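Local coordinates for protein peptide chain release factor RF2 (Thermus thermophilus, PDB 2IHR) that directs termination of translation at the stop codons UGA and UAA, binding the ribosome so that the finished peptide is released, at residues Lys114-Gly125 with Ser204-Asp215. Numbering follows the deposited sequence.
Sequences KNAILTIQPGAG and SFAGVEVIPEVD
Ile-117 and Ile-211 face each other as a hydrogen-bonded antiparallel pair: Ile-117 N gives to Ile-211 O at 3.2 Å, and Ile-211 N returns the bond to Ile-117 O. Thr-119 and Glu-209 likewise exchange two backbone bonds, and further on Gly-207 N binds Gln-121 O, Gly-123 N binds Phe-205 O and Phe-205 N binds Ala-124 O. Water 1 donates to Ile-117 O at 2.7 Å and more weakly to Glu-209 O, and lies 2.5 Å from Thr-119 OG1, which Gln-168 also holds. Strands 115-122 and 201-213 are central neighbours in a mixed sheet, the former flanked on its other edge by strand 164-172. On the buried face, which helices 127-145 and 176-180 cover, Leu-118 CG stands anti to the backbone N (chi1 177°), and its CD1 meets both Val-208 CG1 and Val-210 CG2 at 4.0 Å. Ile-120 lies alongside Val-208, CG1 against CG2, while Ala-116 CB touches Val-210 CG1. On the opposite face Ile-117 CB rests on Ile-211 CG1 at 3.9 Å, and Ile-117 CD1 reaches Glu-213 CB. At the end of the pairing the Lys-114 chain, bent at chi2 (90°), passes Glu-213 O and crosses Asp-215 at about a right angle, its NZ forming a salt bridge, weak as a hydrogen bond, to OD1 of the poorly ordered Asp-215 at 2.8 Å. Cutting Lys-114 back to an alanine is likely to leave the Asp-215 carboxylate without its positive mate and Glu-213 O without the CG that packs on it.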
ATOM      1  N   LYS A 114       4.612  -2.513   6.561  1.00 76.71           N
ATOM      2  CA  LYS A 114       5.356  -3.428   5.703  1.00 80.58           C
ATOM      3  C   LYS A 114       5.575  -3.038   4.249  1.00 77.37           C
ATOM      4  O   LYS A 114       4.842  -2.232   3.675  1.00 80.46           O
ATOM      5  CB  LYS A 114       4.725  -4.835   5.758  1.00 97.20           C
ATOM      6  CG  LYS A 114       5.451  -5.827   6.692  1.00110.78           C
ATOM      7  CD  LYS A 114       4.911  -5.806   8.132  1.00121.04           C
ATOM      8  CE  LYS A 114       5.712  -6.726   9.067  1.00128.68           C
ATOM      9  NZ  LYS A 114       4.948  -7.117  10.298  1.00136.42           N
ATOM     10  N   ASN A 115       6.599  -3.624   3.651  1.00 79.80           N
ATOM     11  CA  ASN A 115       6.873  -3.365   2.260  1.00 73.81           C
ATOM     12  C   ASN A 115       5.724  -3.914   1.463  1.00 72.42           C
ATOM     13  O   ASN A 115       4.898  -4.657   1.993  1.00 77.02           O
ATOM     14  CB  ASN A 115       8.185  -3.985   1.865  1.00 78.10           C
ATOM     15  CG  ASN A 115       9.322  -3.353   2.604  1.00 83.99           C
ATOM     16  OD1 ASN A 115      10.479  -3.660   2.365  1.00 92.07           O
ATOM     17  ND2 ASN A 115       8.992  -2.444   3.526  1.00 84.42           N
ATOM     18  N   ALA A 116       5.664  -3.545   0.189  1.00 70.21           N
ATOM     19  CA  ALA A 116       4.545  -3.941  -0.631  1.00 59.93           C
ATOM     20  C   ALA A 116       4.846  -4.775  -1.866  1.00 62.23           C
ATOM     21  O   ALA A 116       5.900  -4.624  -2.525  1.00 65.19           O
ATOM     22  CB  ALA A 116       3.782  -2.689  -1.009  1.00 46.51           C
ATOM     23  N   ILE A 117       3.913  -5.690  -2.145  1.00 60.87           N
ATOM     24  CA  ILE A 117       3.961  -6.571  -3.317  1.00 62.49           C
ATOM     25  C   ILE A 117       2.770  -6.126  -4.159  1.00 62.76           C
ATOM     26  O   ILE A 117       1.605  -6.379  -3.802  1.00 62.73           O
ATOM     27  CB  ILE A 117       3.754  -8.036  -2.954  1.00 65.21           C
ATOM     28  CG1 ILE A 117       4.819  -8.471  -1.946  1.00 68.20           C
ATOM     29  CG2 ILE A 117       3.774  -8.891  -4.238  1.00 60.27           C
ATOM     30  CD1 ILE A 117       4.498  -9.771  -1.223  1.00 73.81           C
ATOM     31  N   LEU A 118       3.085  -5.413  -5.241  1.00 63.53           N
ATOM     32  CA  LEU A 118       2.104  -4.854  -6.172  1.00 58.34           C
ATOM     33  C   LEU A 118       2.170  -5.626  -7.494  1.00 63.13           C
ATOM     34  O   LEU A 118       3.275  -5.874  -8.039  1.00 57.41           O
ATOM     35  CB  LEU A 118       2.389  -3.354  -6.362  1.00 47.02           C
ATOM     36  CG  LEU A 118       1.549  -2.511  -7.360  1.00 51.68           C
ATOM     37  CD1 LEU A 118       1.252  -1.112  -6.781  1.00 42.68           C
ATOM     38  CD2 LEU A 118       2.285  -2.432  -8.697  1.00 44.74           C
ATOM     39  N   THR A 119       0.990  -6.031  -7.988  1.00 62.09           N
ATOM     40  CA  THR A 119       0.915  -6.826  -9.225  1.00 64.42           C
ATOM     41  C   THR A 119      -0.055  -6.223 -10.240  1.00 66.65           C
ATOM     42  O   THR A 119      -1.171  -5.839  -9.888  1.00 71.57           O
ATOM     43  CB  THR A 119       0.415  -8.275  -8.933  1.00 58.50           C
ATOM     44  OG1 THR A 119       1.035  -8.784  -7.749  1.00 59.16           O
ATOM     45  CG2 THR A 119       0.722  -9.195 -10.108  1.00 50.67           C
ATOM     46  N   ILE A 120       0.346  -6.210 -11.507  1.00 52.17           N
ATOM     47  CA  ILE A 120      -0.449  -5.642 -12.602  1.00 52.04           C
ATOM     48  C   ILE A 120      -0.669  -6.616 -13.741  1.00 52.30           C
ATOM     49  O   ILE A 120       0.263  -7.257 -14.210  1.00 56.70           O
ATOM     50  CB  ILE A 120       0.255  -4.391 -13.195  1.00 59.29           C
ATOM     51  CG1 ILE A 120       0.328  -3.290 -12.123  1.00 59.19           C
ATOM     52  CG2 ILE A 120      -0.523  -3.843 -14.397  1.00 52.21           C
ATOM     53  CD1 ILE A 120       1.565  -2.464 -12.173  1.00 56.33           C
ATOM     54  N   GLN A 121      -1.908  -6.740 -14.193  1.00 62.87           N
ATOM     55  CA  GLN A 121      -2.195  -7.613 -15.323  1.00 61.08           C
ATOM     56  C   GLN A 121      -3.167  -6.886 -16.203  1.00 60.97           C
ATOM     57  O   GLN A 121      -4.047  -6.215 -15.698  1.00 66.16           O
ATOM     58  CB  GLN A 121      -2.816  -8.920 -14.832  1.00 65.61           C
ATOM     59  CG  GLN A 121      -1.798  -9.857 -14.208  1.00 76.24           C
ATOM     60  CD  GLN A 121      -2.396 -11.134 -13.683  1.00 77.14           C
ATOM     61  OE1 GLN A 121      -3.014 -11.170 -12.609  1.00 76.42           O
ATOM     62  NE2 GLN A 121      -2.214 -12.203 -14.441  1.00 83.53           N
ATOM     63  N   PRO A 122      -2.989  -6.942 -17.524  1.00 59.73           N
ATOM     64  CA  PRO A 122      -3.981  -6.224 -18.343  1.00 57.09           C
ATOM     65  C   PRO A 122      -5.389  -6.859 -18.229  1.00 59.89           C
ATOM     66  O   PRO A 122      -5.548  -7.955 -17.725  1.00 58.97           O
ATOM     67  CB  PRO A 122      -3.421  -6.310 -19.774  1.00 55.47           C
ATOM     68  CG  PRO A 122      -2.416  -7.463 -19.747  1.00 59.13           C
ATOM     69  CD  PRO A 122      -1.847  -7.430 -18.323  1.00 62.78           C
ATOM     70  N   GLY A 123      -6.405  -6.133 -18.659  1.00 64.40           N
ATOM     71  CA  GLY A 123      -7.764  -6.630 -18.610  1.00 61.40           C
ATOM     72  C   GLY A 123      -8.199  -6.561 -20.053  1.00 67.99           C
ATOM     73  O   GLY A 123      -7.427  -6.921 -20.946  1.00 74.09           O
ATOM     74  N   ALA A 124      -9.405  -6.078 -20.315  1.00 66.49           N
ATOM     75  CA  ALA A 124      -9.850  -5.981 -21.702  1.00 66.58           C
ATOM     76  C   ALA A 124      -9.281  -4.767 -22.440  1.00 70.09           C
ATOM     77  O   ALA A 124      -8.909  -3.776 -21.814  1.00 77.07           O
ATOM     78  CB  ALA A 124     -11.331  -5.942 -21.739  1.00 48.26           C
ATOM     79  N   GLY A 125      -9.241  -4.839 -23.773  1.00 74.34           N
ATOM     80  CA  GLY A 125      -8.712  -3.744 -24.575  1.00 75.33           C
ATOM     81  C   GLY A 125      -7.665  -4.176 -25.595  1.00 78.59           C
ATOM     82  O   GLY A 125      -7.298  -3.395 -26.495  1.00 80.67           O
ATOM     83  N   SER A 204      -9.722   0.878 -22.104  1.00 50.67           N
ATOM     84  CA  SER A 204      -8.858  -0.227 -21.731  1.00 48.71           C
ATOM     85  C   SER A 204      -8.892  -0.378 -20.241  1.00 45.47           C
ATOM     86  O   SER A 204      -9.286   0.557 -19.527  1.00 46.42           O
ATOM     87  CB  SER A 204      -7.427   0.059 -22.152  1.00 51.53           C
ATOM     88  OG  SER A 204      -7.299   0.152 -23.551  1.00 68.71           O
ATOM     89  N   PHE A 205      -8.504  -1.553 -19.762  1.00 53.31           N
ATOM     90  CA  PHE A 205      -8.505  -1.805 -18.326  1.00 52.25           C
ATOM     91  C   PHE A 205      -7.307  -2.623 -17.965  1.00 50.67           C
ATOM     92  O   PHE A 205      -6.733  -3.296 -18.813  1.00 59.31           O
ATOM     93  CB  PHE A 205      -9.740  -2.609 -17.897  1.00 49.97           C
ATOM     94  CG  PHE A 205     -11.030  -1.897 -18.135  1.00 55.37           C
ATOM     95  CD1 PHE A 205     -11.591  -1.865 -19.416  1.00 55.11           C
ATOM     96  CD2 PHE A 205     -11.615  -1.149 -17.117  1.00 48.67           C
ATOM     97  CE1 PHE A 205     -12.710  -1.084 -19.687  1.00 49.68           C
ATOM     98  CE2 PHE A 205     -12.729  -0.369 -17.374  1.00 50.96           C
ATOM     99  CZ  PHE A 205     -13.278  -0.335 -18.669  1.00 47.11           C
ATOM    100  N   ALA A 206      -6.942  -2.549 -16.694  1.00 47.39           N
ATOM    101  CA  ALA A 206      -5.834  -3.319 -16.119  1.00 43.81           C
ATOM    102  C   ALA A 206      -6.210  -3.317 -14.658  1.00 41.23           C
ATOM    103  O   ALA A 206      -6.779  -2.347 -14.203  1.00 42.46           O
ATOM    104  CB  ALA A 206      -4.499  -2.621 -16.337  1.00 44.46           C
ATOM    105  N   GLY A 207      -5.949  -4.402 -13.945  1.00 51.32           N
ATOM    106  CA  GLY A 207      -6.252  -4.437 -12.522  1.00 53.07           C
ATOM    107  C   GLY A 207      -4.932  -4.402 -11.749  1.00 52.39           C
ATOM    108  O   GLY A 207      -3.915  -4.923 -12.249  1.00 54.20           O
ATOM    109  N   VAL A 208      -4.947  -3.805 -10.551  1.00 55.88           N
ATOM    110  CA  VAL A 208      -3.749  -3.668  -9.708  1.00 54.79           C
ATOM    111  C   VAL A 208      -3.991  -4.304  -8.357  1.00 61.33           C
ATOM    112  O   VAL A 208      -5.018  -4.032  -7.747  1.00 64.66           O
ATOM    113  CB  VAL A 208      -3.391  -2.129  -9.469  1.00 48.38           C
ATOM    114  CG1 VAL A 208      -2.297  -1.965  -8.439  1.00 34.56           C
ATOM    115  CG2 VAL A 208      -2.944  -1.471 -10.782  1.00 34.29           C
ATOM    116  N   GLU A 209      -3.065  -5.162  -7.899  1.00 59.56           N
ATOM    117  CA  GLU A 209      -3.161  -5.779  -6.574  1.00 64.78           C
ATOM    118  C   GLU A 209      -1.958  -5.426  -5.724  1.00 58.12           C
ATOM    119  O   GLU A 209      -0.826  -5.287  -6.238  1.00 58.22           O
ATOM    120  CB  GLU A 209      -3.260  -7.300  -6.630  1.00 56.65           C
ATOM    121  CG  GLU A 209      -4.562  -7.842  -5.986  1.00 99.62           C
ATOM    122  CD  GLU A 209      -4.884  -7.292  -4.574  1.00122.35           C
ATOM    123  OE1 GLU A 209      -6.059  -7.383  -4.160  1.00138.05           O
ATOM    124  OE2 GLU A 209      -3.988  -6.781  -3.873  1.00138.36           O
ATOM    125  N   VAL A 210      -2.235  -5.308  -4.429  1.00 62.87           N
ATOM    126  CA  VAL A 210      -1.269  -4.981  -3.406  1.00 60.24           C
ATOM    127  C   VAL A 210      -1.608  -5.757  -2.122  1.00 61.55           C
ATOM    128  O   VAL A 210      -2.732  -5.664  -1.617  1.00 68.93           O
ATOM    129  CB  VAL A 210      -1.314  -3.453  -3.049  1.00 48.96           C
ATOM    130  CG1 VAL A 210      -0.008  -3.011  -2.331  1.00 39.01           C
ATOM    131  CG2 VAL A 210      -1.532  -2.656  -4.295  1.00 41.54           C
ATOM    132  N   ILE A 211      -0.634  -6.519  -1.611  1.00 64.70           N
ATOM    133  CA  ILE A 211      -0.754  -7.281  -0.361  1.00 57.19           C
ATOM    134  C   ILE A 211       0.563  -7.001   0.397  1.00 60.81           C
ATOM    135  O   ILE A 211       1.562  -6.616  -0.202  1.00 62.67           O
ATOM    136  CB  ILE A 211      -0.852  -8.764  -0.642  1.00 60.78           C
ATOM    137  CG1 ILE A 211       0.496  -9.244  -1.189  1.00 57.21           C
ATOM    138  CG2 ILE A 211      -2.065  -9.050  -1.571  1.00 45.48           C
ATOM    139  CD1 ILE A 211       0.516 -10.651  -1.631  1.00 49.93           C
ATOM    140  N   PRO A 212       0.602  -7.191   1.715  1.00 68.55           N
ATOM    141  CA  PRO A 212       1.919  -6.874   2.311  1.00 69.87           C
ATOM    142  C   PRO A 212       2.927  -8.009   2.481  1.00 73.52           C
ATOM    143  O   PRO A 212       2.526  -9.153   2.765  1.00 69.53           O
ATOM    144  CB  PRO A 212       1.553  -6.290   3.672  1.00 60.04           C
ATOM    145  CG  PRO A 212       0.366  -7.120   4.068  1.00 59.84           C
ATOM    146  CD  PRO A 212      -0.453  -7.285   2.745  1.00 57.40           C
ATOM    147  N   GLU A 213       4.221  -7.681   2.302  1.00 69.07           N
ATOM    148  CA  GLU A 213       5.318  -8.638   2.532  1.00 72.41           C
ATOM    149  C   GLU A 213       5.586  -8.596   4.040  1.00 73.86           C
ATOM    150  O   GLU A 213       6.304  -7.722   4.561  1.00 73.64           O
ATOM    151  CB  GLU A 213       6.615  -8.268   1.815  1.00 79.41           C
ATOM    152  CG  GLU A 213       7.849  -8.598   2.678  1.00 79.21           C
ATOM    153  CD  GLU A 213       9.164  -8.526   1.931  1.00 83.64           C
ATOM    154  OE1 GLU A 213       9.894  -7.499   2.057  1.00 77.53           O
ATOM    155  OE2 GLU A 213       9.456  -9.518   1.216  1.00 78.14           O
ATOM    156  N   VAL A 214       4.983  -9.556   4.725  1.00 67.93           N
ATOM    157  CA  VAL A 214       5.060  -9.733   6.168  1.00 76.64           C
ATOM    158  C   VAL A 214       6.395 -10.280   6.709  1.00 89.13           C
ATOM    159  O   VAL A 214       7.396 -10.403   5.977  1.00 96.37           O
ATOM    160  CB  VAL A 214       3.948 -10.655   6.591  1.00 73.20           C
ATOM    161  CG1 VAL A 214       2.585 -10.072   6.174  1.00 60.40           C
ATOM    162  CG2 VAL A 214       4.150 -11.968   5.916  1.00 78.05           C
ATOM    163  N   ASP A 215       6.381 -10.675   7.977  1.00120.73           N
ATOM    164  CA  ASP A 215       7.603 -11.100   8.632  1.00126.90           C
ATOM    165  C   ASP A 215       8.064 -12.546   8.715  1.00128.68           C
ATOM    166  O   ASP A 215       8.830 -12.885   9.616  1.00132.61           O
ATOM    167  CB  ASP A 215       7.635 -10.470  10.029  1.00126.98           C
ATOM    168  CG  ASP A 215       6.264  -9.971  10.483  1.00132.26           C
ATOM    169  OD1 ASP A 215       5.311  -9.858   9.670  1.00134.44           O
ATOM    170  OD2 ASP A 215       6.137  -9.657  11.678  1.00130.35           O
TER
HETATM  171  O   HOH W   1       0.235  -7.918  -5.515  1.00 43.74           O